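Local coordinates for protein extracellular sialidase/neuraminidase, putative (PDB 2XZI) that hydrolyses terminal sialic acid glycosides as a secreted fungal exo-sialidase, with a preference for KDN (deaminated neuraminic acid) substrates, at residues A[108-120]-A[207-219]. Residues are numbered along the deposited sequence; the frame is centred on the assembly and turned at random.
With NO2 (nitrite ion), chain H.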
loop_
_atom_site.group_PDB
_atom_site.type_symbol
_atom_site.label_atom_id
_atom_site.label_comp_id
_atom_site.label_asym_id
_atom_site.label_seq_id
_atom_site.Cartn_x
_atom_site.Cartn_y
_atom_site.Cartn_z
ATOM N N VAL A 108 -6.172 7.657 2.464
ATOM C CA VAL A 108 -6.161 8.123 3.838
ATOM C C VAL A 108 -7.595 8.488 4.236
ATOM O O VAL A 108 -8.293 9.164 3.486
ATOM C CB VAL A 108 -5.171 9.310 4.053
ATOM C CG1 VAL A 108 -5.497 10.502 3.142
ATOM C CG2 VAL A 108 -5.078 9.700 5.549
ATOM N N VAL A 109 -7.986 8.053 5.422
ATOM C CA VAL A 109 -9.307 8.344 5.942
ATOM C C VAL A 109 -9.229 9.624 6.776
ATOM O O VAL A 109 -8.451 9.719 7.720
ATOM C CB VAL A 109 -9.859 7.182 6.791
ATOM C CG1 VAL A 109 -11.246 7.558 7.359
ATOM C CG2 VAL A 109 -9.928 5.873 5.980
ATOM N N ASP A 110 -10.041 10.614 6.400
ATOM C CA ASP A 110 -10.090 11.881 7.141
ATOM C C ASP A 110 -11.117 11.837 8.277
ATOM O O ASP A 110 -11.910 10.898 8.349
ATOM C CB ASP A 110 -10.335 13.064 6.202
ATOM C CG ASP A 110 -9.611 14.333 6.644
ATOM O OD1 ASP A 110 -9.247 14.454 7.843
ATOM O OD2 ASP A 110 -9.409 15.210 5.780
ATOM N N ASP A 111 -11.108 12.855 9.149
ATOM C CA ASP A 111 -11.887 12.843 10.408
ATOM C C ASP A 111 -13.397 12.790 10.193
ATOM O O ASP A 111 -14.148 12.307 11.059
ATOM C CB ASP A 111 -11.602 14.092 11.260
ATOM C CG ASP A 111 -10.142 14.255 11.628
ATOM O OD1 ASP A 111 -9.346 13.305 11.455
ATOM O OD2 ASP A 111 -9.797 15.354 12.106
ATOM N N ASP A 112 -13.841 13.333 9.062
ATOM C CA ASP A 112 -15.261 13.385 8.705
ATOM C C ASP A 112 -15.716 12.114 8.000
ATOM O O ASP A 112 -16.863 12.014 7.573
ATOM C CB ASP A 112 -15.526 14.587 7.792
ATOM C CG ASP A 112 -14.816 14.475 6.448
ATOM O OD1 ASP A 112 -13.694 13.899 6.395
ATOM O OD2 ASP A 112 -15.374 14.928 5.431
ATOM N N ASN A 113 -14.789 11.162 7.881
ATOM C CA ASN A 113 -14.942 9.950 7.061
ATOM C C ASN A 113 -14.892 10.130 5.551
ATOM O O ASN A 113 -15.217 9.200 4.819
ATOM C CB ASN A 113 -16.124 9.057 7.484
ATOM C CG ASN A 113 -15.882 7.613 7.146
ATOM O OD1 ASN A 113 -14.758 7.116 7.285
ATOM N ND2 ASN A 113 -16.923 6.924 6.671
ATOM N N THR A 114 -14.467 11.300 5.060
ATOM C CA THR A 114 -14.084 11.361 3.647
ATOM C C THR A 114 -12.873 10.434 3.463
ATOM O O THR A 114 -11.894 10.519 4.221
ATOM C CB THR A 114 -13.707 12.767 3.194
ATOM O OG1 THR A 114 -14.886 13.586 3.208
ATOM C CG2 THR A 114 -13.127 12.763 1.781
ATOM N N ILE A 115 -12.958 9.545 2.489
ATOM C CA ILE A 115 -11.786 8.748 2.155
ATOM C C ILE A 115 -11.126 9.329 0.910
ATOM O O ILE A 115 -11.694 9.315 -0.176
ATOM C CB ILE A 115 -12.084 7.248 1.954
ATOM C CG1 ILE A 115 -12.845 6.664 3.157
ATOM C CG2 ILE A 115 -10.760 6.505 1.727
ATOM C CD1 ILE A 115 -14.366 6.581 2.931
ATOM N N TYR A 116 -9.924 9.861 1.092
ATOM C CA TYR A 116 -9.133 10.352 0.009
ATOM C C TYR A 116 -8.316 9.216 -0.578
ATOM O O TYR A 116 -7.783 8.388 0.153
ATOM C CB TYR A 116 -8.190 11.428 0.515
ATOM C CG TYR A 116 -8.778 12.794 0.787
ATOM C CD1 TYR A 116 -9.275 13.579 -0.257
ATOM C CD2 TYR A 116 -8.752 13.324 2.072
ATOM C CE1 TYR A 116 -9.768 14.863 -0.006
ATOM C CE2 TYR A 116 -9.239 14.595 2.325
ATOM C CZ TYR A 116 -9.739 15.342 1.277
ATOM O OH TYR A 116 -10.197 16.630 1.507
ATOM N N LEU A 117 -8.217 9.181 -1.905
ATOM C CA LEU A 117 -7.367 8.206 -2.572
ATOM C C LEU A 117 -6.478 8.924 -3.592
ATOM O O LEU A 117 -6.942 9.396 -4.636
ATOM C CB LEU A 117 -8.197 7.080 -3.206
ATOM C CG LEU A 117 -7.441 6.027 -4.013
ATOM C CD1 LEU A 117 -6.715 5.089 -3.100
ATOM C CD2 LEU A 117 -8.445 5.251 -4.829
ATOM N N PHE A 118 -5.200 9.029 -3.257
ATOM C CA PHE A 118 -4.217 9.502 -4.223
ATOM C C PHE A 118 -3.783 8.360 -5.131
ATOM O O PHE A 118 -3.705 7.219 -4.697
ATOM C CB PHE A 118 -2.997 10.091 -3.502
ATOM C CG PHE A 118 -3.257 11.421 -2.836
ATOM C CD1 PHE A 118 -3.753 11.493 -1.524
ATOM C CD2 PHE A 118 -3.014 12.613 -3.535
ATOM C CE1 PHE A 118 -4.014 12.744 -0.923
ATOM C CE2 PHE A 118 -3.274 13.863 -2.932
ATOM C CZ PHE A 118 -3.766 13.912 -1.624
ATOM N N LEU A 119 -3.514 8.685 -6.395
ATOM C CA LEU A 119 -3.183 7.684 -7.412
ATOM C C LEU A 119 -2.157 8.262 -8.364
ATOM O O LEU A 119 -2.103 9.478 -8.523
ATOM C CB LEU A 119 -4.411 7.334 -8.274
ATOM C CG LEU A 119 -5.677 6.831 -7.618
ATOM C CD1 LEU A 119 -6.850 6.839 -8.601
ATOM C CD2 LEU A 119 -5.445 5.433 -7.098
ATOM N N SER A 120 -1.385 7.390 -9.004
ATOM C CA SER A 120 -0.521 7.752 -10.115
ATOM C C SER A 120 -1.162 7.292 -11.431
ATOM O O SER A 120 -1.943 6.324 -11.455
ATOM C CB SER A 120 0.848 7.083 -9.942
ATOM O OG SER A 120 1.524 7.544 -8.772
ATOM N N ILE A 207 3.095 14.832 0.791
ATOM C CA ILE A 207 1.982 15.728 0.490
ATOM C C ILE A 207 1.263 15.972 1.811
ATOM O O ILE A 207 0.910 15.031 2.514
ATOM C CB ILE A 207 1.045 15.102 -0.560
ATOM C CG1 ILE A 207 1.781 14.996 -1.894
ATOM C CG2 ILE A 207 -0.213 15.948 -0.747
ATOM C CD1 ILE A 207 1.206 13.978 -2.850
ATOM N N ILE A 208 1.085 17.238 2.168
ATOM C CA ILE A 208 0.495 17.584 3.445
ATOM C C ILE A 208 -0.876 18.192 3.236
ATOM O O ILE A 208 -1.041 19.103 2.406
ATOM C CB ILE A 208 1.367 18.617 4.197
ATOM C CG1 ILE A 208 2.863 18.254 4.121
ATOM C CG2 ILE A 208 0.847 18.821 5.621
ATOM C CD1 ILE A 208 3.268 16.899 4.748
ATOM N N GLY A 209 -1.854 17.682 3.985
ATOM C CA GLY A 209 -3.198 18.223 3.946
ATOM C C GLY A 209 -3.474 18.968 5.224
ATOM O O GLY A 209 -3.270 18.437 6.315
ATOM N N ARG A 210 -3.964 20.201 5.072
ATOM C CA ARG A 210 -4.304 21.048 6.206
ATOM C C ARG A 210 -5.725 21.581 6.080
ATOM O O ARG A 210 -6.303 21.609 4.984
ATOM C CB ARG A 210 -3.303 22.210 6.321
ATOM C CG ARG A 210 -1.900 21.769 6.749
ATOM C CD ARG A 210 -1.019 23.000 6.981
ATOM N NE ARG A 210 0.310 22.690 7.499
ATOM C CZ ARG A 210 1.348 22.366 6.729
ATOM N NH1 ARG A 210 1.187 22.236 5.419
ATOM N NH2 ARG A 210 2.536 22.149 7.266
ATOM N N GLY A 211 -6.291 21.974 7.217
ATOM C CA GLY A 211 -7.625 22.572 7.230
ATOM C C GLY A 211 -8.731 21.580 7.492
ATOM O O GLY A 211 -8.530 20.555 8.157
ATOM N N ALA A 212 -9.914 21.897 6.975
ATOM C CA ALA A 212 -11.144 21.195 7.310
ATOM C C ALA A 212 -11.130 19.757 6.794
ATOM O O ALA A 212 -10.867 19.534 5.610
ATOM C CB ALA A 212 -12.333 21.966 6.726
ATOM N N PRO A 213 -11.401 18.776 7.685
ATOM C CA PRO A 213 -11.489 17.378 7.224
ATOM C C PRO A 213 -12.352 17.189 5.977
ATOM O O PRO A 213 -13.502 17.665 5.897
ATOM C CB PRO A 213 -12.094 16.671 8.426
ATOM C CG PRO A 213 -11.497 17.402 9.588
ATOM C CD PRO A 213 -11.465 18.860 9.157
ATOM N N GLY A 214 -11.787 16.489 4.997
ATOM C CA GLY A 214 -12.486 16.244 3.744
ATOM C C GLY A 214 -12.616 17.463 2.841
ATOM O O GLY A 214 -13.247 17.396 1.788
ATOM N N ASN A 215 -11.998 18.572 3.259
ATOM C CA ASN A 215 -11.918 19.790 2.430
ATOM C C ASN A 215 -10.537 20.411 2.616
ATOM O O ASN A 215 -10.378 21.633 2.804
ATOM C CB ASN A 215 -13.037 20.800 2.753
ATOM C CG ASN A 215 -14.342 20.521 1.998
ATOM O OD1 ASN A 215 -14.498 20.882 0.823
ATOM N ND2 ASN A 215 -15.295 19.899 2.683
ATOM N N ARG A 216 -9.521 19.557 2.525
ATOM C CA ARG A 216 -8.151 19.960 2.810
ATOM C C ARG A 216 -7.520 20.797 1.723
ATOM O O ARG A 216 -7.857 20.665 0.555
ATOM C CB ARG A 216 -7.276 18.721 3.027
ATOM C CG ARG A 216 -7.740 17.812 4.167
ATOM C CD ARG A 216 -7.595 18.434 5.550
ATOM N NE ARG A 216 -7.766 17.391 6.549
ATOM C CZ ARG A 216 -7.210 17.397 7.747
ATOM N NH1 ARG A 216 -6.437 18.419 8.134
ATOM N NH2 ARG A 216 -7.417 16.373 8.565
ATOM N N THR A 217 -6.605 21.658 2.140
ATOM C CA THR A 217 -5.694 22.278 1.199
ATOM C C THR A 217 -4.367 21.523 1.252
ATOM O O THR A 217 -3.891 21.123 2.325
ATOM C CB THR A 217 -5.542 23.768 1.469
ATOM O OG1 THR A 217 -5.158 23.949 2.823
ATOM C CG2 THR A 217 -6.876 24.468 1.245
ATOM N N TRP A 218 -3.796 21.309 0.080
ATOM C CA TRP A 218 -2.622 20.463 -0.062
ATOM C C TRP A 218 -1.385 21.301 -0.305
ATOM O O TRP A 218 -1.444 22.352 -0.968
ATOM C CB TRP A 218 -2.791 19.449 -1.197
ATOM C CG TRP A 218 -4.078 18.690 -1.147
ATOM C CD1 TRP A 218 -5.189 18.892 -1.937
ATOM C CD2 TRP A 218 -4.410 17.616 -0.257
ATOM N NE1 TRP A 218 -6.185 18.014 -1.582
ATOM C CE2 TRP A 218 -5.739 17.218 -0.557
ATOM C CE3 TRP A 218 -3.717 16.956 0.767
ATOM C CZ2 TRP A 218 -6.380 16.172 0.122
ATOM C CZ3 TRP A 218 -4.369 15.907 1.455
ATOM C CH2 TRP A 218 -5.688 15.537 1.116
ATOM N N SER A 219 -0.260 20.835 0.222
ATOM C CA SER A 219 1.032 21.443 -0.104
ATOM C C SER A 219 2.097 20.352 -0.151
ATOM O O SER A 219 1.837 19.199 0.236
ATOM C CB SER A 219 1.393 22.515 0.915
ATOM O OG SER A 219 1.514 21.958 2.195
HETATM N N NO2 H . 5.154 21.765 4.396
HETATM O O1 NO2 H . 5.086 21.352 5.797
HETATM O O2 NO2 H . 3.861 22.307 3.972
HETATM O O HOH W 1 -9.526 18.570 -0.414
#
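D110 and R216 meet side-on in a two-pronged salt bridge, carboxylate and guanidinium being only 10° from coplanar. R216 NE reaches D110 OD2 at 2.8 Å and R216 NH2 reaches D110 OD1 at 2.7 Å, each on the syn lone pair. Arginine suits the place because its chain, bent at chi2 (-68°), can lay two N-H groups along one carboxylate; G196 O takes another bond from NH2. Each aspartate oxygen has a second donor: D111 N bonds D110 OD1, while G214 N comes to D110 OD2 at 2.8 Å from well above the carboxylate plane. Four bonds thus fix the carboxylate's rotation and probably favour its charged form. G214 has positive phi in the type II turn from A212 to N215; glycine suits this place, since D112 OD2 and T114 OG1 leave no room for a CB.

These hairpins belong to successive four-stranded antiparallel sheets, neighbouring blades of the sialidase beta-propeller. Between the blades Y116, W218 and F118 form an aromatic cluster of two edge-to-face pairs, flat rings suiting close packing between hairpins. The edge of W218 points at the face of Y116, with W218 CZ2 3.6 Å from Y116 CE1 and the planes at 79°. F118 turns its own edge to a face of W218, F118 CZ lying 3.7 Å from W218 CZ3 and also packing against I207 CG2. Beyond the rings, a water 2.8 Å from Y116 OH donates to R216 O.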